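Local coordinates for periplasmic binding protein/LacI transcriptional regulator (Mycobacterium smegmatis, PDB 6HYH) that binds beta-D-fucofuranose in the crystal and probably serves as the sugar-binding component of an L-arabinofuranose ABC transporter, at residues A[104-109]-A[116-121]; A[147-152]-A[179-184]; A[210-215]-A[238-243]; A[245-250]-A[299-304]. All coordinates share one frame; numbering follows the deposited sequence.

Interaction 1 (A[104-109]-A[116-121]); sequences DRAVDT and KTFIGA. With GYE (beta-D-fucofuranose), chain K.
The ring of F118 packs against the backbone of D104, R105 and A106, in a lobe of the type I periplasmic binding protein fold. Segment 104-109 leaves the carboxyl end of strand 100-103, which pairs in parallel with strand 117-121. F118 holds CG anti to its backbone N (chi1 177°), and this carries the ring across to the loop. D104 O lies at the ring edge, near its plane, 3.4 Å from F118 CZ. R105 O and A106 N come in obliquely. A106 CB touches F118 CE2 at 3.9 Å. A nearly straight bond from D104 N to I119 O, 2.9 Å long, pins the start of the loop to the strand.

The side chains of D104 and R105 leave on the far side and line the sugar pocket. Sugar O5 is gripped twice. It donates to D104 OD2 at 2.9 Å and accepts from R105 NE at 2.9 Å. D104 is held by a salt bridge to R31 and a hydrogen bond to S79, while R105 NH1 binds V81 O. The extended R105 chain presents the edge of its guanidinium group to the ligand, and R105 NH2 reaches sugar O4 at 3.0 Å.

Interaction 2 (A[147-152]-A[179-184]); sequences IVQLEG and VASQTG
S181 turns OG anti to its backbone N (chi1 -170°), which lays the hydroxyl against Q149 CB at 3.0 Å. E151 has CG beside its backbone N and is extended beyond it. Its carboxylate therefore reaches back along the partner strand, with E151 CD 3.3 Å from S181 OG. This is packing, not a hydrogen bond; the polar end of E151 is taken by a salt bridge to K163. T183 OG1 donates to G152 O at 3.1 Å from above the carbonyl plane.

The backbones form a parallel ladder, with strand directions 9° apart. V148 pairs with A180, Q149 with S181, L150 with Q182 and E151 with T183. Bonds alternate along it, from V179 N to I147 O at one end to G184 N with E151 O, 2.7 Å, at the other.

The two strands belong to a beta-alpha-beta crossover through helix 157-170. That helix packs on Q149 and I147. On the other face V148, L150 and A180 meet F198 of helix 188-201. Strand 176-183 is the outermost strand here, and strand 207-210 continues the sheet beyond strand 145-151.

Interaction 3 (A[210-215]-A[238-243]); sequences AQNDDM and AVDATH. With ZN (zinc ion), chain C; GYE (beta-D-fucofuranose), chain K.
The carboxylates of D213 and D240 stand almost at right angles, their planes 88° apart. D213 OD1 and D240 OD2 are 4.3 Å apart, close for like charges, and each group has its own donors. D213 OD1 receives T242 OG1 at 2.8 Å on its syn side, 32° out of the carboxylate plane. D213 OD2 offers its syn lone pair to T242 N at 3.2 Å, and A241 N adds a weak bond to the same oxygen. D213 keeps CG between its backbone N and carbonyl carbon, and the carboxylate faces the 241-242 turn from there.

D240 turns both its oxygens to the sugar. D240 OD1 accepts from O3, and D240 OD2 accepts from O2 at 2.7 Å. The same O2 takes a bond from N212 ND2 at 3.1 Å, with an angle of 169°; N212 ND2 also binds F186 O.

These residues sit at the carboxyl ends of parallel strands 207-210 and 235-238, where a periplasmic binding protein of this fold holds its ligand. A210 pairs with A238, and V239 N bonds to A210 O at 3.1 Å. Two helices then begin. N212 is the N-cap of helix 213-226, its OD1 accepting from M215 N. T242 is the N-cap of helix 243-250 and bonds G245 N. The start of helix 243-250, close to the D213 carboxylate, would probably help stabilise its negative charge.

At the outer end, H243 ND1 binds a zinc ion at 2.1 Å. Water 1 is a further ligand and lies at the edge of the imidazole, in its plane.

Interaction 4 (A[245-250]-A[299-304]); sequences GMQALA and AALPNR
M246 and L301 bring the two backbones closest, with their CA atoms 7.2 Å apart. Segment 245-250 is regular helix, while 299-304 runs from the end region of helix 294-300 through a short turn into helix 304-313. The gap is bridged by side chains, and the contact is mainly apolar.

M246 carries most of it. CG sits beside the backbone N (chi1 -64°), and the chain bends again at chi2 and chi3, which swings the methyl group over toward the turn. There M246 CE packs on A300 CB at 3.6 Å. The same methyl lies over one face of the R304 guanidinium group, 4.3 Å above its centre. Nearer the helix, M246 CB meets L301 CD2 at 3.8 Å. The two methyls of L301 are thus shared: L301 CD1 touches Q247 NE2 at 3.7 Å, the two side chains crossing at about a right angle.

R304 is fixed by polar partners. R304 NH2 bonds both E259 OE2 and A241 O. This holds the flat group where the methionine can lie against it. E259 is also a zinc ligand, and the guanidinium group is close to a zinc ion.

F292 of strand 291-292 touches M246, L249, A300 and R304, and so packs on both partners. L249 also contacts A297 of helix 294-300, and A248, on another side of its helix, packs on L217 and M220 of helix 213-226.

How the interactions relate
The contacts follow one another along the chain, and none nests in or crosses another. Interaction 1 closes a short loop between adjacent strands of the first sheet. The other three belong to the second lobe. Interaction 2 closes the 147-184 crossover at one margin of its sheet. Interaction 3 joins the ends of two further strands, and touches interaction 2 where Q211 bonds G152 and L150. Interaction 4 spans the longest loop, tying helix 243-250 to the late 299-304 turn; it meets interaction 3 through R304 and A241. Interactions 1 and 3, with centres about 20 Å apart, do not touch, but both hold the sugar, which bridges the lobes.

Interaction 1 (A[104-109]-A[116-121])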
loop_
_atom_site.group_PDB
_atom_site.type_symbol
_atom_site.label_atom_id
_atom_site.label_comp_id
_atom_site.label_asym_id
_atom_site.label_seq_id
_atom_site.Cartn_x
_atom_site.Cartn_y
_atom_site.Cartn_z
ATOM N N ASP A 104 12.048 -6.534 -4.536
ATOM C CA ASP A 104 11.270 -7.706 -4.974
ATOM C C ASP A 104 10.101 -8.013 -4.034
ATOM O O ASP A 104 8.960 -8.043 -4.501
ATOM C CB ASP A 104 12.128 -8.963 -5.279
ATOM C CG ASP A 104 12.332 -9.884 -4.101
ATOM O OD1 ASP A 104 12.361 -9.393 -2.957
ATOM O OD2 ASP A 104 12.412 -11.122 -4.322
ATOM N N ARG A 105 10.326 -8.193 -2.729
ATOM C CA ARG A 105 9.268 -8.615 -1.810
ATOM C C ARG A 105 8.843 -7.458 -0.901
ATOM O O ARG A 105 9.673 -6.654 -0.472
ATOM C CB ARG A 105 9.724 -9.805 -0.951
ATOM C CG ARG A 105 9.898 -11.085 -1.735
ATOM C CD ARG A 105 10.048 -12.297 -0.837
ATOM N NE ARG A 105 10.434 -13.476 -1.624
ATOM C CZ ARG A 105 10.714 -14.674 -1.115
ATOM N NH1 ARG A 105 10.652 -14.880 0.190
ATOM N NH2 ARG A 105 11.057 -15.681 -1.907
ATOM N N ALA A 106 7.548 -7.384 -0.595
ATOM C CA ALA A 106 7.036 -6.308 0.245
ATOM C C ALA A 106 7.174 -6.629 1.735
ATOM O O ALA A 106 7.352 -7.783 2.140
ATOM C CB ALA A 106 5.572 -6.030 -0.080
ATOM N N VAL A 107 7.094 -5.573 2.553
ATOM C CA VAL A 107 6.976 -5.683 4.008
ATOM C C VAL A 107 5.592 -5.190 4.392
ATOM O O VAL A 107 5.024 -4.328 3.717
ATOM C CB VAL A 107 8.031 -4.856 4.781
ATOM C CG1 VAL A 107 9.435 -5.101 4.247
ATOM C CG2 VAL A 107 7.674 -3.375 4.745
ATOM N N ASP A 108 5.042 -5.731 5.473
ATOM C CA ASP A 108 3.729 -5.305 5.956
ATOM C C ASP A 108 3.976 -4.552 7.255
ATOM O O ASP A 108 3.964 -5.126 8.352
ATOM C CB ASP A 108 2.747 -6.447 6.122
ATOM C CG ASP A 108 1.351 -6.060 5.662
ATOM O OD1 ASP A 108 0.856 -4.994 6.107
ATOM O OD2 ASP A 108 0.785 -6.776 4.802
ATOM N N THR A 109 4.165 -3.243 7.108
ATOM C CA THR A 109 4.612 -2.371 8.174
ATOM C C THR A 109 3.520 -1.385 8.549
ATOM O O THR A 109 2.744 -0.911 7.706
ATOM C CB THR A 109 5.861 -1.578 7.773
ATOM O OG1 THR A 109 6.301 -0.783 8.886
ATOM C CG2 THR A 109 5.543 -0.654 6.616
ATOM N N LYS A 116 12.514 4.130 1.354
ATOM C CA LYS A 116 12.452 5.224 0.386
ATOM C C LYS A 116 11.901 4.809 -0.968
ATOM O O LYS A 116 11.513 5.680 -1.750
ATOM C CB LYS A 116 13.849 5.845 0.165
ATOM C CG LYS A 116 14.462 6.626 1.347
ATOM C CD LYS A 116 13.971 8.065 1.424
ATOM C CE LYS A 116 14.784 8.894 2.415
ATOM N NZ LYS A 116 14.248 10.279 2.598
ATOM N N THR A 117 11.853 3.520 -1.268
ATOM C CA THR A 117 11.282 3.093 -2.538
ATOM C C THR A 117 11.309 1.577 -2.554
ATOM O O THR A 117 12.030 0.946 -1.773
ATOM C CB THR A 117 12.044 3.653 -3.762
ATOM O OG1 THR A 117 11.323 3.358 -4.967
ATOM C CG2 THR A 117 13.397 3.004 -3.897
ATOM N N PHE A 118 10.494 1.003 -3.440
ATOM C CA PHE A 118 10.328 -0.443 -3.522
ATOM C C PHE A 118 10.301 -0.850 -4.989
ATOM O O PHE A 118 9.398 -0.455 -5.736
ATOM C CB PHE A 118 9.058 -0.872 -2.787
ATOM C CG PHE A 118 8.778 -2.326 -2.880
ATOM C CD1 PHE A 118 9.819 -3.240 -2.887
ATOM C CD2 PHE A 118 7.472 -2.790 -2.948
ATOM C CE1 PHE A 118 9.562 -4.601 -2.984
ATOM C CE2 PHE A 118 7.199 -4.131 -3.035
ATOM C CZ PHE A 118 8.242 -5.054 -3.050
ATOM N N ILE A 119 11.292 -1.645 -5.397
ATOM C CA ILE A 119 11.494 -2.022 -6.792
ATOM C C ILE A 119 11.277 -3.517 -6.893
ATOM O O ILE A 119 12.045 -4.307 -6.323
ATOM C CB ILE A 119 12.883 -1.646 -7.326
ATOM C CG1 ILE A 119 12.976 -2.060 -8.806
ATOM C CG2 ILE A 119 13.985 -2.304 -6.493
ATOM C CD1 ILE A 119 14.219 -1.545 -9.541
ATOM N N GLY A 120 10.240 -3.905 -7.622
ATOM C CA GLY A 120 9.898 -5.310 -7.711
ATOM C C GLY A 120 8.898 -5.486 -8.825
ATOM O O GLY A 120 8.571 -4.538 -9.546
ATOM N N ALA A 121 8.442 -6.728 -8.971
ATOM C CA ALA A 121 7.473 -7.136 -9.976
ATOM C C ALA A 121 6.069 -7.058 -9.388
ATOM O O ALA A 121 5.889 -6.912 -8.175
ATOM C CB ALA A 121 7.780 -8.557 -10.451
HETATM O O3 GYE K . 9.464 -16.111 -7.703
HETATM C C2 GYE K . 11.132 -17.356 -6.366
HETATM C C1 GYE K . 12.082 -16.897 -5.260
HETATM O O5 GYE K . 10.445 -13.202 -4.465
HETATM C C6 GYE K . 9.519 -13.147 -6.747
HETATM O O4 GYE K . 11.557 -15.637 -4.824
HETATM C C5 GYE K . 10.574 -13.699 -5.806
HETATM C C4 GYE K . 10.494 -15.205 -5.686
HETATM C C3 GYE K . 10.677 -16.020 -6.959
HETATM O O1 GYE K . 12.172 -17.775 -4.172
HETATM O O2 GYE K . 11.745 -18.135 -7.384
#

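Interaction 2 (A[147-152]-A[179-184])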
loop_
_atom_site.group_PDB
_atom_site.type_symbol
_atom_site.label_atom_id
_atom_site.label_comp_id
_atom_site.label_asym_id
_atom_site.label_seq_id
_atom_site.Cartn_x
_atom_site.Cartn_y
_atom_site.Cartn_z
ATOM N N ILE A 147 -7.153 -28.532 -10.840
ATOM C CA ILE A 147 -5.945 -27.744 -10.721
ATOM C C ILE A 147 -5.338 -28.057 -9.365
ATOM O O ILE A 147 -6.052 -28.278 -8.377
ATOM C CB ILE A 147 -6.216 -26.236 -10.900
ATOM C CG1 ILE A 147 -6.841 -25.982 -12.274
ATOM C CG2 ILE A 147 -4.913 -25.457 -10.787
ATOM C CD1 ILE A 147 -7.636 -24.710 -12.360
ATOM N N VAL A 148 -4.026 -28.150 -9.344
ATOM C CA VAL A 148 -3.245 -28.367 -8.143
ATOM C C VAL A 148 -2.310 -27.174 -8.032
ATOM O O VAL A 148 -1.792 -26.711 -9.051
ATOM C CB VAL A 148 -2.462 -29.683 -8.242
ATOM C CG1 VAL A 148 -1.705 -29.863 -7.024
ATOM C CG2 VAL A 148 -3.411 -30.842 -8.470
ATOM N N GLN A 149 -2.177 -26.602 -6.840
ATOM C CA GLN A 149 -1.329 -25.423 -6.656
ATOM C C GLN A 149 -0.135 -25.759 -5.767
ATOM O O GLN A 149 -0.299 -26.224 -4.631
ATOM C CB GLN A 149 -2.091 -24.223 -6.057
ATOM C CG GLN A 149 -1.632 -22.890 -6.675
ATOM C CD GLN A 149 -2.485 -21.658 -6.342
ATOM O OE1 GLN A 149 -2.128 -20.873 -5.468
ATOM N NE2 GLN A 149 -3.614 -21.482 -7.050
ATOM N N LEU A 150 1.062 -25.473 -6.276
ATOM C CA LEU A 150 2.292 -25.563 -5.501
ATOM C C LEU A 150 2.580 -24.151 -4.997
ATOM O O LEU A 150 2.922 -23.262 -5.797
ATOM C CB LEU A 150 3.441 -26.100 -6.361
ATOM C CG LEU A 150 3.152 -27.428 -7.071
ATOM C CD1 LEU A 150 4.390 -28.029 -7.730
ATOM C CD2 LEU A 150 2.619 -28.348 -6.029
ATOM N N GLU A 151 2.472 -23.948 -3.675
ATOM C CA GLU A 151 2.470 -22.617 -3.077
ATOM C C GLU A 151 3.865 -22.243 -2.564
ATOM O O GLU A 151 4.660 -23.103 -2.167
ATOM C CB GLU A 151 1.476 -22.568 -1.908
ATOM C CG GLU A 151 0.051 -22.211 -2.259
ATOM C CD GLU A 151 -0.898 -22.412 -1.084
ATOM O OE1 GLU A 151 -0.692 -23.384 -0.328
ATOM O OE2 GLU A 151 -1.842 -21.597 -0.908
ATOM N N GLY A 152 4.138 -20.918 -2.522
ATOM C CA GLY A 152 5.444 -20.413 -2.136
ATOM C C GLY A 152 5.586 -20.314 -0.609
ATOM O O GLY A 152 4.623 -20.529 0.127
ATOM N N VAL A 179 -8.297 -28.214 -6.454
ATOM C CA VAL A 179 -8.654 -29.265 -5.510
ATOM C C VAL A 179 -7.633 -29.371 -4.387
ATOM O O VAL A 179 -7.987 -29.645 -3.234
ATOM C CB VAL A 179 -8.843 -30.588 -6.249
ATOM C CG1 VAL A 179 -9.838 -30.374 -7.353
ATOM C CG2 VAL A 179 -7.527 -31.056 -6.789
ATOM N N ALA A 180 -6.363 -29.165 -4.711
ATOM C CA ALA A 180 -5.280 -29.320 -3.758
ATOM C C ALA A 180 -4.353 -28.129 -3.927
ATOM O O ALA A 180 -4.122 -27.666 -5.052
ATOM C CB ALA A 180 -4.519 -30.624 -3.979
ATOM N N SER A 181 -3.883 -27.596 -2.804
ATOM C CA SER A 181 -2.985 -26.447 -2.821
ATOM C C SER A 181 -2.154 -26.487 -1.548
ATOM O O SER A 181 -2.715 -26.515 -0.444
ATOM C CB SER A 181 -3.765 -25.131 -2.934
ATOM O OG SER A 181 -2.891 -24.028 -3.174
ATOM N N GLN A 182 -0.829 -26.549 -1.692
ATOM C CA GLN A 182 0.006 -26.571 -0.502
ATOM C C GLN A 182 1.394 -26.019 -0.810
ATOM O O GLN A 182 1.823 -25.961 -1.961
ATOM C CB GLN A 182 0.095 -27.976 0.086
ATOM C CG GLN A 182 0.809 -27.955 1.403
ATOM C CD GLN A 182 1.422 -29.279 1.760
ATOM O OE1 GLN A 182 0.961 -30.341 1.314
ATOM N NE2 GLN A 182 2.524 -29.222 2.517
ATOM N N THR A 183 2.098 -25.622 0.246
ATOM C CA THR A 183 3.342 -24.885 0.094
ATOM C C THR A 183 4.497 -25.843 -0.184
ATOM O O THR A 183 4.524 -26.978 0.309
ATOM C CB THR A 183 3.605 -24.034 1.345
ATOM O OG1 THR A 183 4.876 -23.380 1.256
ATOM C CG2 THR A 183 3.573 -24.887 2.583
ATOM N N GLY A 184 5.468 -25.361 -0.972
ATOM C CA GLY A 184 6.630 -26.129 -1.372
ATOM C C GLY A 184 7.914 -25.317 -1.232
ATOM O O GLY A 184 8.990 -25.731 -1.703
#

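Interaction 3 (A[210-215]-A[238-243])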
loop_
_atom_site.group_PDB
_atom_site.type_symbol
_atom_site.label_atom_id
_atom_site.label_comp_id
_atom_site.label_asym_id
_atom_site.label_seq_id
_atom_site.Cartn_x
_atom_site.Cartn_y
_atom_site.Cartn_z
ATOM N N ALA A 210 2.485 -23.764 -10.621
ATOM C CA ALA A 210 3.700 -23.729 -9.820
ATOM C C ALA A 210 4.099 -22.269 -9.579
ATOM O O ALA A 210 4.563 -21.569 -10.505
ATOM C CB ALA A 210 4.816 -24.506 -10.512
ATOM N N GLN A 211 3.999 -21.846 -8.308
ATOM C CA GLN A 211 4.195 -20.438 -7.973
ATOM C C GLN A 211 5.594 -19.963 -8.295
ATOM O O GLN A 211 5.793 -18.754 -8.498
ATOM C CB GLN A 211 3.865 -20.168 -6.500
ATOM C CG GLN A 211 2.372 -20.225 -6.214
ATOM C CD GLN A 211 2.044 -19.620 -4.901
ATOM O OE1 GLN A 211 2.927 -19.106 -4.213
ATOM N NE2 GLN A 211 0.766 -19.657 -4.532
ATOM N N ASN A 212 6.577 -20.861 -8.318
ATOM C CA ASN A 212 7.828 -20.555 -8.979
ATOM C C ASN A 212 8.197 -21.769 -9.807
ATOM O O ASN A 212 7.818 -22.898 -9.465
ATOM C CB ASN A 212 8.937 -20.119 -7.991
ATOM C CG ASN A 212 9.631 -21.275 -7.277
ATOM O OD1 ASN A 212 9.103 -22.381 -7.142
ATOM N ND2 ASN A 212 10.863 -21.007 -6.820
ATOM N N ASP A 213 8.871 -21.543 -10.940
ATOM C CA ASP A 213 8.994 -22.700 -11.807
ATOM C C ASP A 213 10.024 -23.694 -11.294
ATOM O O ASP A 213 10.077 -24.819 -11.798
ATOM C CB ASP A 213 9.205 -22.265 -13.274
ATOM C CG ASP A 213 10.406 -21.399 -13.497
ATOM O OD1 ASP A 213 11.368 -21.576 -12.720
ATOM O OD2 ASP A 213 10.382 -20.566 -14.454
ATOM N N ASP A 214 10.767 -23.360 -10.240
ATOM C CA ASP A 214 11.567 -24.381 -9.565
ATOM C C ASP A 214 10.681 -25.474 -8.969
ATOM O O ASP A 214 10.937 -26.680 -9.140
ATOM C CB ASP A 214 12.418 -23.722 -8.489
ATOM C CG ASP A 214 13.740 -23.241 -9.027
ATOM O OD1 ASP A 214 14.561 -24.094 -9.412
ATOM O OD2 ASP A 214 13.939 -22.007 -9.110
ATOM N N MET A 215 9.629 -25.076 -8.254
ATOM C CA MET A 215 8.708 -26.094 -7.754
ATOM C C MET A 215 8.061 -26.878 -8.899
ATOM O O MET A 215 7.829 -28.080 -8.767
ATOM C CB MET A 215 7.672 -25.448 -6.837
ATOM C CG MET A 215 8.319 -24.749 -5.635
ATOM S SD MET A 215 7.103 -24.170 -4.414
ATOM C CE MET A 215 5.959 -23.232 -5.427
ATOM N N ALA A 238 3.726 -21.975 -14.742
ATOM C CA ALA A 238 4.557 -21.539 -13.625
ATOM C C ALA A 238 4.943 -20.080 -13.783
ATOM O O ALA A 238 4.724 -19.457 -14.840
ATOM C CB ALA A 238 5.804 -22.405 -13.478
ATOM N N VAL A 239 5.507 -19.532 -12.697
ATOM C CA VAL A 239 5.985 -18.152 -12.679
ATOM C C VAL A 239 7.499 -18.135 -12.485
ATOM O O VAL A 239 8.044 -18.961 -11.740
ATOM C CB VAL A 239 5.287 -17.338 -11.586
ATOM C CG1 VAL A 239 5.774 -15.915 -11.632
ATOM C CG2 VAL A 239 3.774 -17.413 -11.785
ATOM N N ASP A 240 8.175 -17.205 -13.177
ATOM C CA ASP A 240 9.611 -16.889 -13.115
ATOM C C ASP A 240 10.246 -16.797 -14.511
ATOM O O ASP A 240 10.757 -15.740 -14.912
ATOM C CB ASP A 240 10.418 -17.877 -12.265
ATOM C CG ASP A 240 10.428 -17.490 -10.788
ATOM O OD1 ASP A 240 9.825 -16.434 -10.455
ATOM O OD2 ASP A 240 11.035 -18.231 -9.971
ATOM N N ALA A 241 10.208 -17.876 -15.278
ATOM C CA ALA A 241 10.932 -17.894 -16.539
ATOM C C ALA A 241 12.423 -17.897 -16.256
ATOM O O ALA A 241 13.186 -17.117 -16.827
ATOM C CB ALA A 241 10.544 -16.705 -17.418
ATOM N N THR A 242 12.822 -18.774 -15.337
ATOM C CA THR A 242 14.224 -19.045 -15.048
ATOM C C THR A 242 14.871 -19.722 -16.247
ATOM O O THR A 242 14.203 -20.073 -17.224
ATOM C CB THR A 242 14.341 -19.961 -13.842
ATOM O OG1 THR A 242 13.695 -21.197 -14.164
ATOM C CG2 THR A 242 13.668 -19.318 -12.614
ATOM N N HIS A 243 16.183 -19.940 -16.170
ATOM C CA HIS A 243 16.823 -20.641 -17.277
ATOM C C HIS A 243 16.192 -22.001 -17.444
ATOM O O HIS A 243 15.739 -22.359 -18.538
ATOM C CB HIS A 243 18.334 -20.773 -17.063
ATOM C CG HIS A 243 19.099 -21.147 -18.305
ATOM N ND1 HIS A 243 20.484 -21.211 -18.346
ATOM C CD2 HIS A 243 18.677 -21.487 -19.551
ATOM C CE1 HIS A 243 20.876 -21.572 -19.559
ATOM N NE2 HIS A 243 19.801 -21.736 -20.315
HETATM ZN ZN ZN C . 21.427 -21.503 -16.470
HETATM O O3 GYE K . 9.464 -16.111 -7.703
HETATM C C2 GYE K . 11.132 -17.356 -6.366
HETATM C C1 GYE K . 12.082 -16.897 -5.260
HETATM O O5 GYE K . 10.445 -13.202 -4.465
HETATM C C6 GYE K . 9.519 -13.147 -6.747
HETATM O O4 GYE K . 11.557 -15.637 -4.824
HETATM C C5 GYE K . 10.574 -13.699 -5.806
HETATM C C4 GYE K . 10.494 -15.205 -5.686
HETATM C C3 GYE K . 10.677 -16.020 -6.959
HETATM O O1 GYE K . 12.172 -17.775 -4.172
HETATM O O2 GYE K . 11.745 -18.135 -7.384
HETATM O O HOH W 1 21.003 -20.032 -15.126
HETATM O O HOH W 2 21.091 -23.443 -15.533
HETATM O O HOH W 3 20.593 -23.385 -17.355
#

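Interaction 4 (A[245-250]-A[299-304])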
loop_
_atom_site.group_PDB
_atom_site.type_symbol
_atom_site.label_atom_id
_atom_site.label_comp_id
_atom_site.label_asym_id
_atom_site.label_seq_id
_atom_site.Cartn_x
_atom_site.Cartn_y
_atom_site.Cartn_z
ATOM N N GLY A 245 13.421 -23.280 -16.159
ATOM C CA GLY A 245 12.019 -23.144 -16.500
ATOM C C GLY A 245 11.876 -23.077 -18.008
ATOM O O GLY A 245 11.203 -23.919 -18.612
ATOM N N MET A 246 12.582 -22.130 -18.630
ATOM C CA MET A 246 12.401 -21.908 -20.056
ATOM C C MET A 246 12.850 -23.117 -20.866
ATOM O O MET A 246 12.210 -23.464 -21.871
ATOM C CB MET A 246 13.163 -20.671 -20.472
ATOM C CG MET A 246 12.631 -19.438 -19.820
ATOM S SD MET A 246 11.122 -18.866 -20.638
ATOM C CE MET A 246 11.789 -18.110 -22.123
ATOM N N GLN A 247 13.894 -23.817 -20.407
ATOM C CA GLN A 247 14.324 -25.005 -21.139
ATOM C C GLN A 247 13.221 -26.047 -21.134
ATOM O O GLN A 247 12.824 -26.554 -22.188
ATOM C CB GLN A 247 15.587 -25.570 -20.483
ATOM C CG GLN A 247 16.267 -26.700 -21.206
ATOM C CD GLN A 247 16.762 -26.276 -22.570
ATOM O OE1 GLN A 247 16.605 -27.013 -23.550
ATOM N NE2 GLN A 247 17.365 -25.083 -22.650
ATOM N N ALA A 248 12.629 -26.281 -19.956
ATOM C CA ALA A 248 11.535 -27.246 -19.830
ATOM C C ALA A 248 10.361 -26.851 -20.699
ATOM O O ALA A 248 9.750 -27.695 -21.361
ATOM C CB ALA A 248 11.078 -27.344 -18.371
ATOM N N LEU A 249 10.017 -25.565 -20.680
ATOM C CA LEU A 249 8.944 -25.065 -21.524
ATOM C C LEU A 249 9.225 -25.336 -23.004
ATOM O O LEU A 249 8.339 -25.794 -23.733
ATOM C CB LEU A 249 8.759 -23.572 -21.263
ATOM C CG LEU A 249 7.723 -22.883 -22.141
ATOM C CD1 LEU A 249 6.480 -23.760 -22.318
ATOM C CD2 LEU A 249 7.360 -21.551 -21.476
ATOM N N ALA A 250 10.462 -25.074 -23.464
ATOM C CA ALA A 250 10.786 -25.296 -24.871
ATOM C C ALA A 250 10.758 -26.783 -25.225
ATOM O O ALA A 250 10.318 -27.147 -26.326
ATOM C CB ALA A 250 12.134 -24.681 -25.204
ATOM N N ALA A 299 12.234 -19.132 -28.835
ATOM C CA ALA A 299 12.774 -17.889 -29.389
ATOM C C ALA A 299 13.408 -17.004 -28.323
ATOM O O ALA A 299 14.413 -16.320 -28.594
ATOM C CB ALA A 299 11.677 -17.118 -30.100
ATOM N N ALA A 300 12.828 -16.981 -27.114
ATOM C CA ALA A 300 13.314 -16.070 -26.077
ATOM C C ALA A 300 14.667 -16.512 -25.554
ATOM O O ALA A 300 15.441 -15.688 -25.051
ATOM C CB ALA A 300 12.320 -15.955 -24.924
ATOM N N LEU A 301 14.967 -17.809 -25.626
ATOM C CA LEU A 301 16.221 -18.269 -25.023
ATOM C C LEU A 301 17.490 -17.591 -25.544
ATOM O O LEU A 301 18.349 -17.253 -24.714
ATOM C CB LEU A 301 16.347 -19.782 -25.165
ATOM C CG LEU A 301 15.667 -20.612 -24.061
ATOM C CD1 LEU A 301 15.871 -22.091 -24.327
ATOM C CD2 LEU A 301 16.231 -20.176 -22.693
ATOM N N PRO A 302 17.639 -17.295 -26.823
ATOM C CA PRO A 302 18.962 -16.924 -27.339
ATOM C C PRO A 302 19.685 -15.762 -26.667
ATOM O O PRO A 302 20.802 -15.987 -26.214
ATOM C CB PRO A 302 18.654 -16.652 -28.810
ATOM C CG PRO A 302 17.636 -17.603 -29.138
ATOM C CD PRO A 302 16.912 -18.046 -27.865
ATOM N N ASN A 303 19.222 -14.533 -26.624
ATOM C CA ASN A 303 20.177 -13.723 -25.866
ATOM C C ASN A 303 19.539 -13.275 -24.566
ATOM O O ASN A 303 19.391 -12.080 -24.286
ATOM C CB ASN A 303 20.697 -12.589 -26.706
ATOM C CG ASN A 303 21.926 -13.011 -27.491
ATOM O OD1 ASN A 303 21.818 -13.833 -28.431
ATOM N ND2 ASN A 303 23.118 -12.468 -27.114
ATOM N N ARG A 304 19.206 -14.271 -23.748
ATOM C CA ARG A 304 18.305 -14.052 -22.635
ATOM C C ARG A 304 18.820 -12.949 -21.731
ATOM O O ARG A 304 18.080 -12.023 -21.407
ATOM C CB ARG A 304 18.145 -15.351 -21.854
ATOM C CG ARG A 304 17.120 -15.307 -20.768
ATOM C CD ARG A 304 15.773 -15.794 -21.224
ATOM N NE ARG A 304 14.817 -15.767 -20.118
ATOM C CZ ARG A 304 13.814 -14.903 -20.134
ATOM N NH1 ARG A 304 13.757 -14.056 -21.169
ATOM N NH2 ARG A 304 12.903 -14.839 -19.155
#